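Local coordinates for penicillin binding protein 2X (Streptococcus thermophilus, PDB 5U47) that probably acts as a penicillin-sensitive transpeptidase that cross-links adjacent glycan strands of peptidoglycan at the division septum, at residues 447-452 against 585-590; 181-186 against 214-219. The protein carries 1 engineered substitution. All coordinates share one frame; numbering follows the deposited sequence.

Contact 1 (447-452 against 585-590); sequences GTVRTA and GKTEET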
ATOM      1  N   GLY A 447      25.615  -4.171  -4.700  1.00 31.85           N
ATOM      2  CA  GLY A 447      25.582  -3.002  -5.542  1.00 31.39           C
ATOM      3  C   GLY A 447      24.656  -3.189  -6.736  1.00 31.97           C
ATOM      4  O   GLY A 447      24.932  -2.684  -7.828  1.00 34.10           O
ATOM      5  N   THR A 448      23.570  -3.921  -6.537  1.00 29.28           N
ATOM      6  CA  THR A 448      22.592  -4.109  -7.599  1.00 28.36           C
ATOM      7  C   THR A 448      21.206  -3.640  -7.155  1.00 26.17           C
ATOM      8  O   THR A 448      20.895  -3.577  -5.966  1.00 25.41           O
ATOM      9  CB  THR A 448      22.520  -5.571  -8.073  1.00 28.10           C
ATOM     10  OG1 THR A 448      22.169  -6.415  -6.980  1.00 28.46           O
ATOM     11  CG2 THR A 448      23.840  -6.018  -8.630  1.00 29.77           C
ATOM     12  N   VAL A 449      20.372  -3.328  -8.135  1.00 26.15           N
ATOM     13  CA  VAL A 449      19.022  -2.867  -7.884  1.00 24.75           C
ATOM     14  C   VAL A 449      18.046  -3.420  -8.897  1.00 24.66           C
ATOM     15  O   VAL A 449      18.443  -3.903  -9.968  1.00 25.27           O
ATOM     16  CB  VAL A 449      18.916  -1.330  -8.005  1.00 25.47           C
ATOM     17  CG1 VAL A 449      19.879  -0.651  -7.035  1.00 26.61           C
ATOM     18  CG2 VAL A 449      19.174  -0.853  -9.453  1.00 25.63           C
ATOM     19  N   ARG A 450      16.772  -3.344  -8.529  1.00 22.32           N
ATOM     20  CA  ARG A 450      15.626  -3.621  -9.413  1.00 23.00           C
ATOM     21  C   ARG A 450      14.738  -2.406  -9.220  1.00 22.52           C
ATOM     22  O   ARG A 450      14.326  -2.115  -8.090  1.00 22.32           O
ATOM     23  CB  ARG A 450      14.889  -4.901  -9.033  1.00 22.45           C
ATOM     24  CG  ARG A 450      15.676  -6.123  -9.438  1.00 23.32           C
ATOM     25  CD  ARG A 450      15.070  -7.415  -8.929  1.00 23.34           C
ATOM     26  NE  ARG A 450      13.862  -7.824  -9.646  1.00 22.39           N
ATOM     27  CZ  ARG A 450      13.836  -8.461 -10.830  1.00 22.88           C
ATOM     28  NH1 ARG A 450      14.949  -8.736 -11.497  1.00 24.19           N
ATOM     29  NH2 ARG A 450      12.674  -8.809 -11.368  1.00 22.66           N
ATOM     30  N   THR A 451      14.494  -1.684 -10.313  1.00 22.44           N
ATOM     31  CA  THR A 451      13.741  -0.433 -10.286  1.00 23.45           C
ATOM     32  C   THR A 451      12.428  -0.536 -11.070  1.00 23.12           C
ATOM     33  O   THR A 451      12.401  -1.050 -12.196  1.00 24.46           O
ATOM     34  CB  THR A 451      14.646   0.696 -10.812  1.00 24.27           C
ATOM     35  OG1 THR A 451      15.873   0.685 -10.067  1.00 24.71           O
ATOM     36  CG2 THR A 451      13.970   2.072 -10.648  1.00 25.21           C
ATOM     37  N   ALA A 452      11.348  -0.039 -10.469  1.00 22.92           N
ATOM     38  CA  ALA A 452       9.998  -0.146 -11.039  1.00 21.73           C
ATOM     39  C   ALA A 452       9.682   0.828 -12.150  1.00 23.88           C
ATOM     40  O   ALA A 452      10.255   1.904 -12.239  1.00 24.28           O
ATOM     41  CB  ALA A 452       8.948  -0.004  -9.935  1.00 21.74           C
ATOM     42  N   GLY A 585      20.165   3.905 -13.413  1.00 85.65           N
ATOM     43  CA  GLY A 585      20.084   3.358 -14.783  1.00 86.09           C
ATOM     44  C   GLY A 585      21.360   2.676 -15.273  1.00 85.73           C
ATOM     45  O   GLY A 585      21.315   1.851 -16.189  1.00 85.25           O
ATOM     46  N   LYS A 586      22.493   3.038 -14.662  1.00 84.03           N
ATOM     47  CA  LYS A 586      23.805   2.459 -14.971  1.00 80.95           C
ATOM     48  C   LYS A 586      24.188   1.406 -13.915  1.00 71.88           C
ATOM     49  O   LYS A 586      25.274   0.812 -13.986  1.00 69.22           O
ATOM     50  CB  LYS A 586      24.869   3.567 -15.012  1.00 87.92           C
ATOM     51  CG  LYS A 586      24.523   4.701 -15.968  1.00 93.23           C
ATOM     52  CD  LYS A 586      25.552   5.817 -15.961  1.00 97.76           C
ATOM     53  CE  LYS A 586      25.094   6.955 -16.861  1.00100.02           C
ATOM     54  NZ  LYS A 586      26.069   8.076 -16.918  1.00103.30           N
ATOM     55  N   THR A 587      23.296   1.182 -12.939  1.00 60.79           N
ATOM     56  CA  THR A 587      23.549   0.208 -11.879  1.00 56.18           C
ATOM     57  C   THR A 587      23.101  -1.154 -12.380  1.00 47.53           C
ATOM     58  O   THR A 587      22.020  -1.290 -12.952  1.00 47.60           O
ATOM     59  CB  THR A 587      22.791   0.536 -10.552  1.00 54.18           C
ATOM     60  OG1 THR A 587      23.041   1.889 -10.154  1.00 55.88           O
ATOM     61  CG2 THR A 587      23.235  -0.398  -9.420  1.00 51.98           C
ATOM     62  N   GLU A 588      23.940  -2.159 -12.161  1.00 43.97           N
ATOM     63  CA  GLU A 588      23.643  -3.529 -12.543  1.00 42.13           C
ATOM     64  C   GLU A 588      22.310  -3.947 -11.923  1.00 37.42           C
ATOM     65  O   GLU A 588      21.985  -3.532 -10.804  1.00 35.78           O
ATOM     66  CB  GLU A 588      24.774  -4.437 -12.068  1.00 46.06           C
ATOM     67  CG  GLU A 588      24.600  -5.929 -12.340  1.00 49.32           C
ATOM     68  CD  GLU A 588      25.783  -6.753 -11.828  1.00 52.32           C
ATOM     69  OE1 GLU A 588      26.762  -6.162 -11.327  1.00 53.63           O
ATOM     70  OE2 GLU A 588      25.731  -7.999 -11.915  1.00 55.72           O
ATOM     71  N   GLU A 589      21.537  -4.743 -12.657  1.00 33.81           N
ATOM     72  CA  GLU A 589      20.237  -5.188 -12.176  1.00 31.12           C
ATOM     73  C   GLU A 589      20.324  -6.518 -11.418  1.00 29.60           C
ATOM     74  O   GLU A 589      20.968  -7.448 -11.867  1.00 28.90           O
ATOM     75  CB  GLU A 589      19.219  -5.266 -13.334  1.00 31.20           C
ATOM     76  CG  GLU A 589      17.789  -5.508 -12.847  1.00 29.64           C
ATOM     77  CD  GLU A 589      16.772  -5.505 -13.963  1.00 29.03           C
ATOM     78  OE1 GLU A 589      16.442  -6.610 -14.400  1.00 27.42           O
ATOM     79  OE2 GLU A 589      16.333  -4.413 -14.432  1.00 30.00           O
ATOM     80  N   THR A 590      19.647  -6.600 -10.275  1.00 27.90           N
ATOM     81  CA  THR A 590      19.636  -7.824  -9.454  1.00 27.21           C
ATOM     82  C   THR A 590      18.855  -8.898 -10.196  1.00 28.23           C
ATOM     83  O   THR A 590      17.789  -8.625 -10.763  1.00 26.71           O
ATOM     84  CB  THR A 590      18.942  -7.599  -8.079  1.00 26.63           C
ATOM     85  OG1 THR A 590      19.414  -6.394  -7.463  1.00 26.38           O
ATOM     86  CG2 THR A 590      19.199  -8.781  -7.145  1.00 27.67           C
TER
HETATM   87  O   HOH W   1      15.884  -2.390 -12.791  1.00 30.26           O
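V449 lies across from E589, and its backbone grips the loop at two points: V449 N donates to E588 O (3.1 Å), while T590 N donates to V449 O (3.0 Å). The same V449 oxygen also receives a CA-H...O contact from E589 CA at 3.1 Å. Around this bridge the packing is closest. T448 OG1 and T590 OG1 share a hydrogen bond of 2.8 Å, their side chains crossing at about a right angle; the T448 hydroxyl reaches T590 from the crowded position between its own backbone N and carbonyl carbon (chi1 59°). On the far side of T590, R450 CG rests against T590 CB, and the arginine chain then bends at chi3 (74°). Its NH1 donates to T590 O (2.9 Å), which sits at the edge of the guanidinium and close to its plane. The bridge is single and follows the parallel pattern, with the loop running off at 70° to strand 448-451, whose other edge pairs antiparallel with strand 438-443 beyond a G1 beta bulge in which G447 and T448 face D443. R450 NH1 also donates to I636 O and NE to N612 O, both within the first PASTA region. E589 OE1 is bound chiefly by A638 N; its approach to R450 NH1 at 3.9 Å is a long salt bridge, charge alone, with no N-H directed at it. A water spans from T451 N to E589 OE2. The remaining flank is looser: V449 CG2 merely touches T587 CB at 4.0 Å, and the extended side chain of solvent-exposed E588 runs alongside T448, passing T448 CG2. The nearer touch on this flank is T587 CG2 against G447 O, at 3.3 Å.

Contact 2 (181-186 against 214-219); sequences NSLLTG and DGKNIY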
ATOM      1  N   ASN A 181       8.581  -8.805   4.208  1.00 27.75           N
ATOM      2  CA  ASN A 181       9.464  -9.400   5.189  1.00 29.26           C
ATOM      3  C   ASN A 181      10.552 -10.273   4.557  1.00 30.73           C
ATOM      4  O   ASN A 181      11.670 -10.280   5.046  1.00 31.11           O
ATOM      5  CB  ASN A 181       8.663 -10.229   6.184  1.00 31.05           C
ATOM      6  CG  ASN A 181       9.368 -10.382   7.496  1.00 33.30           C
ATOM      7  OD1 ASN A 181       9.525  -9.418   8.232  1.00 29.58           O
ATOM      8  ND2 ASN A 181       9.785 -11.618   7.815  1.00 36.13           N
ATOM      9  N   SER A 182      10.238 -10.976   3.471  1.00 32.01           N
ATOM     10  CA  SER A 182      11.228 -11.846   2.830  1.00 35.05           C
ATOM     11  C   SER A 182      12.384 -11.037   2.279  1.00 33.64           C
ATOM     12  O   SER A 182      13.532 -11.414   2.462  1.00 34.57           O
ATOM     13  CB  SER A 182      10.613 -12.700   1.728  1.00 38.24           C
ATOM     14  OG  SER A 182       9.655 -13.580   2.271  1.00 43.41           O
ATOM     15  N   LEU A 183      12.085  -9.919   1.621  1.00 28.49           N
ATOM     16  CA  LEU A 183      13.135  -9.050   1.088  1.00 27.21           C
ATOM     17  C   LEU A 183      13.899  -8.303   2.188  1.00 26.22           C
ATOM     18  O   LEU A 183      15.133  -8.204   2.155  1.00 26.16           O
ATOM     19  CB  LEU A 183      12.536  -8.035   0.104  1.00 27.80           C
ATOM     20  CG  LEU A 183      11.943  -8.627  -1.179  1.00 27.98           C
ATOM     21  CD1 LEU A 183      11.078  -7.614  -1.914  1.00 28.00           C
ATOM     22  CD2 LEU A 183      13.069  -9.110  -2.060  1.00 29.98           C
ATOM     23  N   LEU A 184      13.170  -7.795   3.175  1.00 24.38           N
ATOM     24  CA  LEU A 184      13.770  -6.991   4.233  1.00 24.86           C
ATOM     25  C   LEU A 184      14.687  -7.779   5.161  1.00 25.65           C
ATOM     26  O   LEU A 184      15.624  -7.217   5.701  1.00 23.78           O
ATOM     27  CB  LEU A 184      12.685  -6.313   5.060  1.00 24.54           C
ATOM     28  CG  LEU A 184      11.963  -5.175   4.345  1.00 24.31           C
ATOM     29  CD1 LEU A 184      10.700  -4.788   5.102  1.00 24.35           C
ATOM     30  CD2 LEU A 184      12.877  -3.974   4.184  1.00 24.51           C
ATOM     31  N   THR A 185      14.388  -9.065   5.327  1.00 26.23           N
ATOM     32  CA  THR A 185      15.103  -9.933   6.228  1.00 30.61           C
ATOM     33  C   THR A 185      16.311 -10.498   5.531  1.00 32.44           C
ATOM     34  O   THR A 185      16.211 -11.072   4.444  1.00 36.71           O
ATOM     35  CB  THR A 185      14.209 -11.097   6.698  1.00 32.35           C
ATOM     36  OG1 THR A 185      13.037 -10.561   7.316  1.00 32.70           O
ATOM     37  CG2 THR A 185      14.942 -11.996   7.701  1.00 32.82           C
ATOM     38  N   GLY A 186      17.460 -10.339   6.150  1.00 33.01           N
ATOM     39  CA  GLY A 186      18.670 -10.855   5.543  1.00 35.87           C
ATOM     40  C   GLY A 186      18.794 -12.351   5.790  1.00 36.34           C
ATOM     41  O   GLY A 186      17.858 -13.001   6.253  1.00 38.70           O
ATOM     42  N   ASP A 214      23.059  -8.852   5.062  1.00 31.88           N
ATOM     43  CA  ASP A 214      22.039  -7.813   5.251  1.00 31.36           C
ATOM     44  C   ASP A 214      20.812  -7.989   4.355  1.00 29.33           C
ATOM     45  O   ASP A 214      20.909  -8.476   3.240  1.00 28.87           O
ATOM     46  CB  ASP A 214      22.617  -6.424   4.953  1.00 33.12           C
ATOM     47  CG  ASP A 214      23.695  -5.986   5.942  1.00 36.01           C
ATOM     48  OD1 ASP A 214      23.954  -6.669   6.954  1.00 36.10           O
ATOM     49  OD2 ASP A 214      24.268  -4.911   5.698  1.00 38.69           O
ATOM     50  N   GLY A 215      19.661  -7.560   4.855  1.00 27.24           N
ATOM     51  CA  GLY A 215      18.449  -7.582   4.075  1.00 27.06           C
ATOM     52  C   GLY A 215      18.538  -6.525   2.982  1.00 27.18           C
ATOM     53  O   GLY A 215      19.421  -5.682   2.993  1.00 27.53           O
ATOM     54  N   LYS A 216      17.631  -6.597   2.019  1.00 26.79           N
ATOM     55  CA  LYS A 216      17.608  -5.630   0.933  1.00 26.57           C
ATOM     56  C   LYS A 216      16.886  -4.375   1.386  1.00 24.37           C
ATOM     57  O   LYS A 216      16.027  -4.416   2.263  1.00 23.74           O
ATOM     58  CB  LYS A 216      16.950  -6.249  -0.294  1.00 27.94           C
ATOM     59  CG  LYS A 216      17.795  -7.379  -0.887  1.00 29.46           C
ATOM     60  CD  LYS A 216      17.091  -8.095  -2.004  1.00 31.06           C
ATOM     61  CE  LYS A 216      17.959  -9.206  -2.592  1.00 31.72           C
ATOM     62  NZ  LYS A 216      17.238  -9.932  -3.693  1.00 32.23           N
ATOM     63  N   ASN A 217      17.289  -3.244   0.847  1.00 23.93           N
ATOM     64  CA  ASN A 217      16.603  -1.997   1.170  1.00 24.36           C
ATOM     65  C   ASN A 217      15.413  -1.798   0.215  1.00 23.66           C
ATOM     66  O   ASN A 217      15.454  -2.205  -0.964  1.00 22.07           O
ATOM     67  CB  ASN A 217      17.562  -0.809   1.079  1.00 25.15           C
ATOM     68  CG  ASN A 217      18.670  -0.862   2.113  1.00 24.09           C
ATOM     69  OD1 ASN A 217      18.522  -1.412   3.201  1.00 22.00           O
ATOM     70  ND2 ASN A 217      19.793  -0.281   1.762  1.00 25.90           N
ATOM     71  N   ILE A 218      14.351  -1.177   0.730  1.00 23.35           N
ATOM     72  CA  ILE A 218      13.155  -0.923  -0.065  1.00 23.56           C
ATOM     73  C   ILE A 218      12.916   0.557  -0.134  1.00 22.10           C
ATOM     74  O   ILE A 218      12.779   1.193   0.904  1.00 22.01           O
ATOM     75  CB  ILE A 218      11.908  -1.603   0.554  1.00 23.18           C
ATOM     76  CG1 ILE A 218      12.094  -3.118   0.639  1.00 23.92           C
ATOM     77  CG2 ILE A 218      10.650  -1.265  -0.240  1.00 24.61           C
ATOM     78  CD1 ILE A 218      12.107  -3.821  -0.687  1.00 25.45           C
ATOM     79  N   TYR A 219      12.927   1.100  -1.347  1.00 21.54           N
ATOM     80  CA  TYR A 219      12.577   2.482  -1.591  1.00 21.92           C
ATOM     81  C   TYR A 219      11.117   2.477  -1.996  1.00 21.90           C
ATOM     82  O   TYR A 219      10.766   1.934  -3.035  1.00 23.50           O
ATOM     83  CB  TYR A 219      13.415   3.097  -2.716  1.00 22.88           C
ATOM     84  CG  TYR A 219      14.875   3.268  -2.356  1.00 24.10           C
ATOM     85  CD1 TYR A 219      15.738   2.184  -2.358  1.00 25.04           C
ATOM     86  CD2 TYR A 219      15.391   4.514  -2.028  1.00 25.23           C
ATOM     87  CE1 TYR A 219      17.091   2.329  -2.027  1.00 26.24           C
ATOM     88  CE2 TYR A 219      16.744   4.668  -1.688  1.00 26.88           C
ATOM     89  CZ  TYR A 219      17.579   3.572  -1.698  1.00 26.80           C
ATOM     90  OH  TYR A 219      18.897   3.715  -1.372  1.00 29.59           O
TER
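L184 and I218 meet with their side chains at about a right angle, L184 CD2 coming to 3.7 Å from I218 CG1, which stands anti to its own carbonyl carbon, beside the backbone N (chi1 -60°). L183 also crosses I218 at about a right angle, but here methyl meets methyl, L183 CD1 against I218 CD1 at 4.1 Å. With K216 the leucine at 183 is set at a slant: the lysine chain is extended beyond CG, and its CD passes L183 CD2. The backbones are joined beside it: K216 N donates to L183 O at 3.0 Å (N-H...O angle 158°). G215 CA lies 3.3 Å from L184 O in a nearly straight CA-H...O contact, and G215 and G186 let the two backbones draw together. K216 O is buried without a polar partner, and L184 CD2 lies against it. At the helix end, T185 N and T185 OG1 both donate to N181 O, from opposite faces of its carbonyl plane. The last residues of helix 181-184 thus pack on the loop leading into strand 217-220 and on I218; in the mixed sheet that strand pairs antiparallel with 438-443 and parallel with 35-36, where L184 also touches I35.

Contact 1 and contact 2 illustrate how one mixed sheet can be built upon at different strands. Both are partly buried, neither being a fully enclosed core, but contact 1 includes exposed residues and contact 2 none. Strand 438-443 separates them, pairing antiparallel with strand 217-220 of contact 2 and with strand 448-451 of contact 1. Chemistry follows position: at 447-452 against 585-590 a loop is held by backbone bonds, a hydroxyl pair and an arginine, R450, that also bonds to residues in the first PASTA range, whereas 181-186 against 214-219 relies on aliphatic packing and one backbone bond. The two meet where T590 CG2 packs 4.1 Å from K216 NZ, their centres about 15 Å apart.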